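Local coordinates for conserved domain protein (Porphyromonas gingivalis, PDB 3PNN) that probably acts on nucleotide-activated sugars, being a putative glycosyltransferase with an alpha/beta/alpha Rossmann-like fold, at residues R86-F91 and N234-H239; A123-G128 and A271-V276; G147-V152 and G260-E265. All coordinates share one frame; numbering follows the deposited sequence. Where two conformers were deposited one is given.

Contact 1: residues R86-F91 and N234-H239; sequences RLPEGF and NFLNAH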
loop_
_atom_site.group_PDB
_atom_site.type_symbol
_atom_site.label_atom_id
_atom_site.label_comp_id
_atom_site.label_asym_id
_atom_site.label_seq_id
_atom_site.Cartn_x
_atom_site.Cartn_y
_atom_site.Cartn_z
ATOM N N ARG A 86 6.365 -18.937 -6.430
ATOM C CA ARG A 86 5.452 -18.412 -7.439
ATOM C C ARG A 86 6.175 -17.438 -8.362
ATOM O O ARG A 86 6.044 -16.219 -8.238
ATOM C CB ARG A 86 4.230 -17.762 -6.787
ATOM C CG ARG A 86 2.930 -18.479 -7.119
ATOM C CD ARG A 86 2.214 -18.988 -5.875
ATOM N NE ARG A 86 2.788 -20.220 -5.343
ATOM C CZ ARG A 86 2.185 -20.999 -4.449
ATOM N NH1 ARG A 86 2.780 -22.102 -4.020
ATOM N NH2 ARG A 86 0.984 -20.679 -3.988
ATOM N N LEU A 87 6.940 -18.005 -9.294
ATOM C CA LEU A 87 7.797 -17.256 -10.202
ATOM C C LEU A 87 7.404 -17.538 -11.643
ATOM O O LEU A 87 6.783 -18.560 -11.925
ATOM C CB LEU A 87 9.256 -17.690 -9.998
ATOM C CG LEU A 87 9.819 -17.498 -8.590
ATOM C CD1 LEU A 87 11.178 -18.178 -8.452
ATOM C CD2 LEU A 87 9.905 -16.015 -8.267
ATOM N N PRO A 88 7.785 -16.646 -12.565
ATOM C CA PRO A 88 7.469 -16.855 -13.982
ATOM C C PRO A 88 8.016 -18.181 -14.489
ATOM O O PRO A 88 9.073 -18.631 -14.037
ATOM C CB PRO A 88 8.184 -15.695 -14.673
ATOM C CG PRO A 88 8.248 -14.625 -13.616
ATOM C CD PRO A 88 8.483 -15.370 -12.335
ATOM N N GLU A 89 7.293 -18.802 -15.413
ATOM C CA GLU A 89 7.737 -20.054 -16.005
ATOM C C GLU A 89 9.190 -19.923 -16.451
ATOM O O GLU A 89 9.552 -18.967 -17.136
ATOM C CB GLU A 89 6.842 -20.423 -17.189
ATOM C CG GLU A 89 6.857 -21.900 -17.554
ATOM C CD GLU A 89 5.892 -22.231 -18.682
ATOM O OE1 GLU A 89 5.415 -21.291 -19.353
ATOM O OE2 GLU A 89 5.612 -23.431 -18.897
ATOM N N GLY A 90 10.024 -20.872 -16.041
ATOM C CA GLY A 90 11.427 -20.866 -16.426
ATOM C C GLY A 90 12.366 -20.496 -15.292
ATOM O O GLY A 90 13.567 -20.761 -15.356
ATOM N N PHE A 91 11.818 -19.874 -14.252
ATOM C CA PHE A 91 12.609 -19.472 -13.095
ATOM C C PHE A 91 12.360 -20.390 -11.907
ATOM O O PHE A 91 11.230 -20.810 -11.655
ATOM C CB PHE A 91 12.292 -18.025 -12.697
ATOM C CG PHE A 91 12.879 -16.994 -13.621
ATOM C CD1 PHE A 91 14.194 -16.584 -13.477
ATOM C CD2 PHE A 91 12.115 -16.426 -14.626
ATOM C CE1 PHE A 91 14.739 -15.628 -14.324
ATOM C CE2 PHE A 91 12.654 -15.469 -15.476
ATOM C CZ PHE A 91 13.966 -15.073 -15.324
ATOM N N ASN A 234 12.984 -9.264 -15.568
ATOM C CA ASN A 234 14.236 -8.506 -15.627
ATOM C C ASN A 234 14.913 -8.513 -14.271
ATOM O O ASN A 234 16.122 -8.713 -14.161
ATOM C CB ASN A 234 13.975 -7.063 -16.073
ATOM C CG ASN A 234 13.633 -6.962 -17.548
ATOM O OD1 ASN A 234 13.874 -7.892 -18.314
ATOM N ND2 ASN A 234 13.064 -5.830 -17.951
ATOM N N PHE A 235 14.107 -8.295 -13.237
ATOM C CA PHE A 235 14.585 -8.290 -11.862
ATOM C C PHE A 235 15.217 -9.618 -11.471
ATOM O O PHE A 235 16.340 -9.650 -10.964
ATOM C CB PHE A 235 13.433 -7.963 -10.917
ATOM C CG PHE A 235 13.743 -8.238 -9.472
ATOM C CD1 PHE A 235 14.390 -7.289 -8.696
ATOM C CD2 PHE A 235 13.392 -9.448 -8.896
ATOM C CE1 PHE A 235 14.670 -7.541 -7.359
ATOM C CE2 PHE A 235 13.673 -9.709 -7.565
ATOM C CZ PHE A 235 14.310 -8.754 -6.794
ATOM N N LEU A 236 14.500 -10.714 -11.703
ATOM C CA LEU A 236 15.033 -12.048 -11.413
ATOM C C LEU A 236 16.344 -12.320 -12.146
ATOM O O LEU A 236 17.283 -12.900 -11.588
ATOM C CB LEU A 236 14.000 -13.122 -11.751
ATOM C CG LEU A 236 12.750 -13.057 -10.861
ATOM C CD1 LEU A 236 11.609 -13.882 -11.436
ATOM C CD2 LEU A 236 13.089 -13.510 -9.448
ATOM N N ASN A 237 16.410 -11.911 -13.405
ATOM C CA ASN A 237 17.638 -12.083 -14.168
ATOM C C ASN A 237 18.824 -11.325 -13.574
ATOM O O ASN A 237 19.949 -11.807 -13.615
ATOM C CB ASN A 237 17.428 -11.691 -15.633
ATOM C CG ASN A 237 16.752 -12.785 -16.430
ATOM O OD1 ASN A 237 16.947 -13.971 -16.161
ATOM N ND2 ASN A 237 15.954 -12.396 -17.417
ATOM N N ALA A 238 18.567 -10.147 -13.016
ATOM C CA ALA A 238 19.639 -9.288 -12.523
ATOM C C ALA A 238 19.985 -9.534 -11.058
ATOM O O ALA A 238 21.156 -9.458 -10.674
ATOM C CB ALA A 238 19.287 -7.827 -12.738
ATOM N N HIS A 239 18.973 -9.843 -10.253
ATOM C CA HIS A 239 19.122 -9.891 -8.802
ATOM C C HIS A 239 18.500 -11.141 -8.189
ATOM O O HIS A 239 18.384 -11.250 -6.967
ATOM C CB HIS A 239 18.482 -8.648 -8.163
ATOM C CG HIS A 239 18.842 -7.366 -8.847
ATOM N ND1 HIS A 239 20.104 -6.814 -8.780
ATOM C CD2 HIS A 239 18.107 -6.529 -9.618
ATOM C CE1 HIS A 239 20.131 -5.694 -9.479
ATOM N NE2 HIS A 239 18.932 -5.498 -10.000
#

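Contact 2: residues A123-G128 and A271-V276; sequences ADDFYG and ARWFGV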
loop_
_atom_site.group_PDB
_atom_site.type_symbol
_atom_site.label_atom_id
_atom_site.label_comp_id
_atom_site.label_asym_id
_atom_site.label_seq_id
_atom_site.Cartn_x
_atom_site.Cartn_y
_atom_site.Cartn_z
ATOM N N ALA A 123 -1.909 -2.881 4.726
ATOM C CA ALA A 123 -2.865 -3.484 5.654
ATOM C C ALA A 123 -2.922 -2.801 7.023
ATOM O O ALA A 123 -3.852 -3.029 7.789
ATOM C CB ALA A 123 -2.554 -4.980 5.832
ATOM N N ASP A 124 -1.938 -1.969 7.337
ATOM C CA ASP A 124 -1.841 -1.437 8.694
ATOM C C ASP A 124 -1.559 0.068 8.696
ATOM O O ASP A 124 -0.977 0.597 9.641
ATOM C CB ASP A 124 -0.752 -2.198 9.465
ATOM C CG ASP A 124 -0.971 -2.190 10.972
ATOM O OD1 ASP A 124 -2.125 -2.012 11.439
ATOM O OD2 ASP A 124 0.029 -2.381 11.695
ATOM N N ASP A 125 -1.946 0.745 7.621
ATOM C CA ASP A 125 -1.901 2.212 7.576
ATOM C C ASP A 125 -3.312 2.778 7.507
ATOM O O ASP A 125 -4.187 2.200 6.855
ATOM C CB ASP A 125 -1.097 2.716 6.367
ATOM C CG ASP A 125 0.398 2.520 6.542
ATOM O OD1 ASP A 125 1.036 3.330 7.238
ATOM O OD2 ASP A 125 0.929 1.537 6.010
ATOM N N PHE A 126 -3.522 3.913 8.171
ATOM C CA PHE A 126 -4.800 4.611 8.127
ATOM C C PHE A 126 -4.745 5.713 7.072
ATOM O O PHE A 126 -3.978 6.680 7.194
ATOM C CB PHE A 126 -5.163 5.176 9.515
ATOM C CG PHE A 126 -6.496 5.880 9.563
ATOM C CD1 PHE A 126 -7.644 5.214 10.008
ATOM C CD2 PHE A 126 -6.605 7.217 9.192
ATOM C CE1 PHE A 126 -8.878 5.866 10.070
ATOM C CE2 PHE A 126 -7.838 7.880 9.246
ATOM C CZ PHE A 126 -8.976 7.205 9.685
ATOM N N TYR A 127 -5.561 5.564 6.032
ATOM C CA TYR A 127 -5.506 6.467 4.880
ATOM C C TYR A 127 -6.523 7.619 4.948
ATOM O O TYR A 127 -6.313 8.675 4.350
ATOM C CB TYR A 127 -5.701 5.660 3.605
ATOM C CG TYR A 127 -4.533 4.746 3.320
ATOM C CD1 TYR A 127 -3.388 5.234 2.694
ATOM C CD2 TYR A 127 -4.561 3.400 3.697
ATOM C CE1 TYR A 127 -2.298 4.406 2.438
ATOM C CE2 TYR A 127 -3.473 2.563 3.434
ATOM C CZ TYR A 127 -2.351 3.076 2.791
ATOM O OH TYR A 127 -1.266 2.266 2.522
ATOM N N GLY A 128 -7.623 7.407 5.665
ATOM C CA GLY A 128 -8.667 8.412 5.798
ATOM C C GLY A 128 -9.734 8.313 4.716
ATOM O O GLY A 128 -9.459 7.932 3.581
ATOM N N ALA A 271 -7.660 13.949 3.059
ATOM C CA ALA A 271 -7.480 13.017 4.161
ATOM C C ALA A 271 -6.078 13.155 4.754
ATOM O O ALA A 271 -5.134 13.558 4.075
ATOM C CB ALA A 271 -7.720 11.555 3.699
ATOM N N ARG A 272 -5.946 12.788 6.018
ATOM C CA ARG A 272 -4.642 12.732 6.671
ATOM C C ARG A 272 -4.300 11.299 7.097
ATOM O O ARG A 272 -5.101 10.633 7.753
ATOM C CB ARG A 272 -4.646 13.654 7.886
ATOM C CG ARG A 272 -4.827 15.125 7.518
ATOM C CD ARG A 272 -3.482 15.739 7.207
ATOM N NE ARG A 272 -2.660 15.730 8.416
ATOM C CZ ARG A 272 -2.531 16.763 9.249
ATOM N NH1 ARG A 272 -1.772 16.647 10.334
ATOM N NH2 ARG A 272 -3.152 17.912 8.993
ATOM N N TRP A 273 -3.097 10.855 6.733
ATOM C CA TRP A 273 -2.589 9.536 7.080
ATOM C C TRP A 273 -2.205 9.479 8.555
ATOM O O TRP A 273 -1.730 10.460 9.127
ATOM C CB TRP A 273 -1.349 9.221 6.234
ATOM C CG TRP A 273 -0.541 8.037 6.745
ATOM C CD1 TRP A 273 -0.660 6.737 6.360
ATOM C CD2 TRP A 273 0.511 8.070 7.722
ATOM N NE1 TRP A 273 0.240 5.949 7.048
ATOM C CE2 TRP A 273 0.969 6.747 7.891
ATOM C CE3 TRP A 273 1.099 9.090 8.478
ATOM C CZ2 TRP A 273 1.997 6.417 8.776
ATOM C CZ3 TRP A 273 2.117 8.762 9.359
ATOM C CH2 TRP A 273 2.547 7.433 9.506
ATOM N N PHE A 274 -2.418 8.331 9.173
ATOM C CA PHE A 274 -1.624 8.007 10.351
ATOM C C PHE A 274 -1.336 6.521 10.492
ATOM O O PHE A 274 -1.955 5.682 9.844
ATOM C CB PHE A 274 -2.176 8.605 11.637
ATOM C CG PHE A 274 -3.635 8.434 11.812
ATOM C CD1 PHE A 274 -4.143 7.283 12.409
ATOM C CD2 PHE A 274 -4.513 9.440 11.421
ATOM C CE1 PHE A 274 -5.520 7.126 12.602
ATOM C CE2 PHE A 274 -5.882 9.291 11.607
ATOM C CZ PHE A 274 -6.387 8.133 12.197
ATOM N N GLY A 275 -0.364 6.213 11.333
ATOM C CA GLY A 275 0.136 4.863 11.429
ATOM C C GLY A 275 1.174 4.809 12.519
ATOM O O GLY A 275 1.661 5.843 12.991
ATOM N N VAL A 276 1.498 3.595 12.936
ATOM C CA VAL A 276 2.430 3.402 14.031
ATOM C C VAL A 276 3.776 3.025 13.443
ATOM O O VAL A 276 3.978 1.884 13.038
ATOM C CB VAL A 276 1.940 2.291 14.977
ATOM C CG1 VAL A 276 2.956 2.042 16.116
ATOM C CG2 VAL A 276 0.569 2.624 15.535
HETATM O O HOH W 1 0.055 1.383 12.140
#

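Contact 3: residues G147-V152 and G260-E265; sequences GEYCMV and GRASVE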
loop_
_atom_site.group_PDB
_atom_site.type_symbol
_atom_site.label_atom_id
_atom_site.label_comp_id
_atom_site.label_asym_id
_atom_site.label_seq_id
_atom_site.Cartn_x
_atom_site.Cartn_y
_atom_site.Cartn_z
ATOM N N GLY A 147 -2.367 1.638 -19.061
ATOM C CA GLY A 147 -1.252 2.519 -18.750
ATOM C C GLY A 147 -1.677 3.883 -18.222
ATOM O O GLY A 147 -0.882 4.827 -18.224
ATOM N N GLU A 148 -2.927 3.993 -17.773
ATOM C CA GLU A 148 -3.401 5.207 -17.088
ATOM C C GLU A 148 -3.756 4.870 -15.638
ATOM O O GLU A 148 -4.771 4.228 -15.371
ATOM C CB GLU A 148 -4.598 5.830 -17.827
ATOM C CG GLU A 148 -4.273 6.092 -19.301
ATOM C CD GLU A 148 -5.365 6.846 -20.047
ATOM O OE1 GLU A 148 -5.954 7.786 -19.467
ATOM O OE2 GLU A 148 -5.615 6.498 -21.225
ATOM N N TYR A 149 -2.886 5.275 -14.718
ATOM C CA TYR A 149 -2.983 4.880 -13.310
ATOM C C TYR A 149 -3.097 6.120 -12.430
ATOM O O TYR A 149 -3.168 7.247 -12.944
ATOM C CB TYR A 149 -1.723 4.113 -12.903
ATOM C CG TYR A 149 -1.356 2.943 -13.806
ATOM C CD1 TYR A 149 -2.335 2.143 -14.379
ATOM C CD2 TYR A 149 -0.017 2.622 -14.050
ATOM C CE1 TYR A 149 -1.998 1.047 -15.187
ATOM C CE2 TYR A 149 0.334 1.521 -14.852
ATOM C CZ TYR A 149 -0.664 0.744 -15.417
ATOM O OH TYR A 149 -0.336 -0.326 -16.223
ATOM N N CYS A 150 -3.101 5.917 -11.111
ATOM C CA CYS A 150 -3.143 7.035 -10.171
ATOM C C CYS A 150 -2.516 6.664 -8.826
ATOM O O CYS A 150 -2.216 5.495 -8.544
ATOM C CB CYS A 150 -4.582 7.525 -9.974
ATOM S SG CYS A 150 -5.683 6.291 -9.174
HETATM N N MSE A 151 -2.281 7.670 -7.997
HETATM C CA MSE A 151 -1.884 7.416 -6.617
HETATM C C MSE A 151 -2.453 8.525 -5.769
HETATM O O MSE A 151 -2.689 9.621 -6.267
HETATM C CB MSE A 151 -0.357 7.342 -6.426
HETATM C CG MSE A 151 0.445 8.572 -6.797
HETATM SE SE MSE A 151 2.213 8.634 -5.857
HETATM C CE MSE A 151 1.710 9.891 -4.440
ATOM N N VAL A 152 -2.685 8.228 -4.496
ATOM C CA VAL A 152 -3.232 9.233 -3.598
ATOM C C VAL A 152 -2.041 9.841 -2.880
ATOM O O VAL A 152 -1.302 9.154 -2.173
ATOM C CB VAL A 152 -4.245 8.635 -2.616
ATOM C CG1 VAL A 152 -4.706 9.710 -1.595
ATOM C CG2 VAL A 152 -5.462 8.092 -3.384
ATOM N N GLY A 260 7.499 6.223 -20.517
ATOM C CA GLY A 260 6.298 6.762 -21.139
ATOM C C GLY A 260 5.153 5.764 -21.318
ATOM O O GLY A 260 4.096 6.126 -21.838
ATOM N N ARG A 261 5.347 4.511 -20.904
ATOM C CA ARG A 261 4.286 3.503 -21.040
ATOM C C ARG A 261 3.128 3.682 -20.072
ATOM O O ARG A 261 2.038 3.168 -20.311
ATOM C CB ARG A 261 4.835 2.076 -20.936
ATOM C CG ARG A 261 5.670 1.686 -22.146
ATOM C CD ARG A 261 5.984 0.202 -22.171
ATOM N NE ARG A 261 6.882 -0.197 -21.088
ATOM C CZ ARG A 261 7.193 -1.463 -20.810
ATOM N NH1 ARG A 261 6.678 -2.452 -21.540
ATOM N NH2 ARG A 261 8.015 -1.746 -19.806
ATOM N N ALA A 262 3.361 4.396 -18.976
ATOM C CA ALA A 262 2.278 4.698 -18.046
ATOM C C ALA A 262 2.320 6.153 -17.620
ATOM O O ALA A 262 3.376 6.793 -17.631
ATOM C CB ALA A 262 2.341 3.801 -16.829
ATOM N N SER A 263 1.155 6.673 -17.275
ATOM C CA SER A 263 1.064 7.977 -16.649
ATOM C C SER A 263 0.307 7.773 -15.356
ATOM O O SER A 263 -0.569 6.910 -15.269
ATOM C CB SER A 263 0.333 8.973 -17.554
ATOM O OG SER A 263 -0.973 8.518 -17.841
ATOM N N VAL A 264 0.663 8.545 -14.337
ATOM C CA VAL A 264 0.080 8.341 -13.022
ATOM C C VAL A 264 -0.407 9.700 -12.543
ATOM O O VAL A 264 0.398 10.606 -12.348
ATOM C CB VAL A 264 1.118 7.779 -12.015
ATOM C CG1 VAL A 264 0.487 7.629 -10.620
ATOM C CG2 VAL A 264 1.689 6.425 -12.505
ATOM N N GLU A 265 -1.716 9.857 -12.380
ATOM C CA GLU A 265 -2.229 11.114 -11.834
ATOM C C GLU A 265 -2.129 11.081 -10.317
ATOM O O GLU A 265 -2.529 10.101 -9.679
ATOM C CB GLU A 265 -3.685 11.379 -12.254
ATOM C CG GLU A 265 -4.251 12.643 -11.560
ATOM C CD GLU A 265 -5.708 12.964 -11.915
ATOM O OE1 GLU A 265 -6.357 12.182 -12.638
ATOM O OE2 GLU A 265 -6.205 14.020 -11.465
#

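Contact 1: residues R86-F91 and N234-H239
Apolar packing of a loop against a helix joins these segments at the periphery of the Rossmann-like domain, where the connection between strand 77-81 and helix 103-108 meets the C-terminal part of helix 223-239. The loop is shaped by a type II beta turn from P88 to F91, closed by the bond from F91 N to P88 O, with G90 at a positive phi. This turn brings the ring of F91 to the same side as L87 and P88, and all three converge on L236. F91 does most of the work: its CG stands anti to its carbonyl carbon (chi1 -74°), which turns one ring face to L236, whose CB sits 4.0 Å from the ring centroid in a CH-pi contact. The same leucine crosses the ring obliquely and sends CD1 on to the proline, reaching P88 CD at 3.6 Å. L87 adds a looser touch, with its CD2 4.2 Å from L236 CD1. F232 and I233, one turn or so earlier on the helix, extend this apolar seam along the loop. At its far rim the F91 ring meets a polar neighbour edge-on, N237 OD1 lying 3.3 Å from F91 CZ.

Contact 2: residues A123-G128 and A271-V276
Two loops are held together by a single antiparallel bridge at F126 and F274 whose side chains stack ring on ring. The pair is hydrogen-bonded in both directions: F126 N gives to F274 O at 2.9 Å, nearly along the C=O axis, and F274 N gives to F126 O at 3.0 Å, on a lone pair. Because the two side chains leave the bridge on the same side, their rings lie alongside each other as an offset stack, centroids 4.0 Å apart and planes 11° from parallel. F126 CG is anti to its backbone N, whereas F274 accepts the crowded position between N and carbonyl carbon (chi1 46°). L289 of helix 282-294 touches both rings.

Beside this stack, the indole of W273 reaches D125: NE1 lies 2.7 Å from D125 OD1 in a fairly straight bond (157°), the acceptor in the indole plane but the donor standing above the carboxylate plane. N122 ND2 holds the other oxygen, OD2, so the carboxylate is fixed from two sides, while R168 makes a cation-pi contact with the indole. A water bridges the loops further on, 2.8 Å from both D124 O and V276 N. At the other end G128, without a side chain, lets A271 CB approach to 3.9 Å from G128 CA, just before helix 129-140.

D124 and D125 also bind glycerol, probably from the crystallisation liquor. Adjacent aspartates just beyond the end of strand 118-122, which runs parallel to strand 7-11, are consistent with the acidic active-site loop of GT-A-like glycosyltransferases and sugar nucleotidyltransferases.

Contact 3: residues G147-V152 and G260-E265
A parallel strand pair of the Rossmann-like fold brings the start of strand 148-155 beside strand 263-268, the two crossing at -37°. On its other side strand 148-155 pairs antiparallel with strand 217-220, so it is bonded along both edges. Four backbone hydrogen bonds join the strands. S263 N donates to G147 O at 2.9 Å, and S263 O accepts from Y149 N, a nearly straight bond that runs almost along the C=O axis. E265 repeats the pattern two residues on: its N gives to Y149 O at 3.0 Å, from above the carbonyl plane, and its O receives M151 N.

E148, C150, S263 and E265 point to one face, where C150 meets helix 129-140 and E265 forms a salt bridge to K138 of that helix. Y149 and V264 occupy the other. There Y149, with CG anti to its carbonyl carbon (chi1 -52°), swings its ring back so that G147 C lies over the ring centre and CE2 touches A262 CB at 3.6 Å. D223 OD1 takes both Y149 OH and G147 N. V264 spreads its branches: CG1, anti to the backbone N, rests 3.6 Å from C150 C and 3.9 Å from CG of M151, a selenomethionine, while CG2 sits at the edge of the Y149 ring. At the entry to the ladder, G147 CA comes within 3.7 Å of R261 O.

With the facing N-H and C=O groups of S263, E265 and Y149 paired across the seam, the backbone fixes the register, while V264 and the Y149 ring pack on one side, the hydroxyl held by D223.

Overall arrangement
Along the chain the first segments of contacts 1, 2 and 3 come in that order, followed by their second segments in the order 1, 3, 2, so contact 3 is nested inside the loop closed by contact 2, while contact 1 alternates with both. Helix 129-140 runs from 123-128 to 147-152, and strand 263-268 leads from 260-265 towards 271-276; contacts 2 and 3, about 22 Å apart between centres, thus share both connections. Helix 223-239 touches contact 3 and extends outward to contact 1, centres about 25 Å apart. Contacts 1 and 2 lie on opposite sides of the chain's centre, about 33 Å apart, separating peripheral packing from the probable active-site loop.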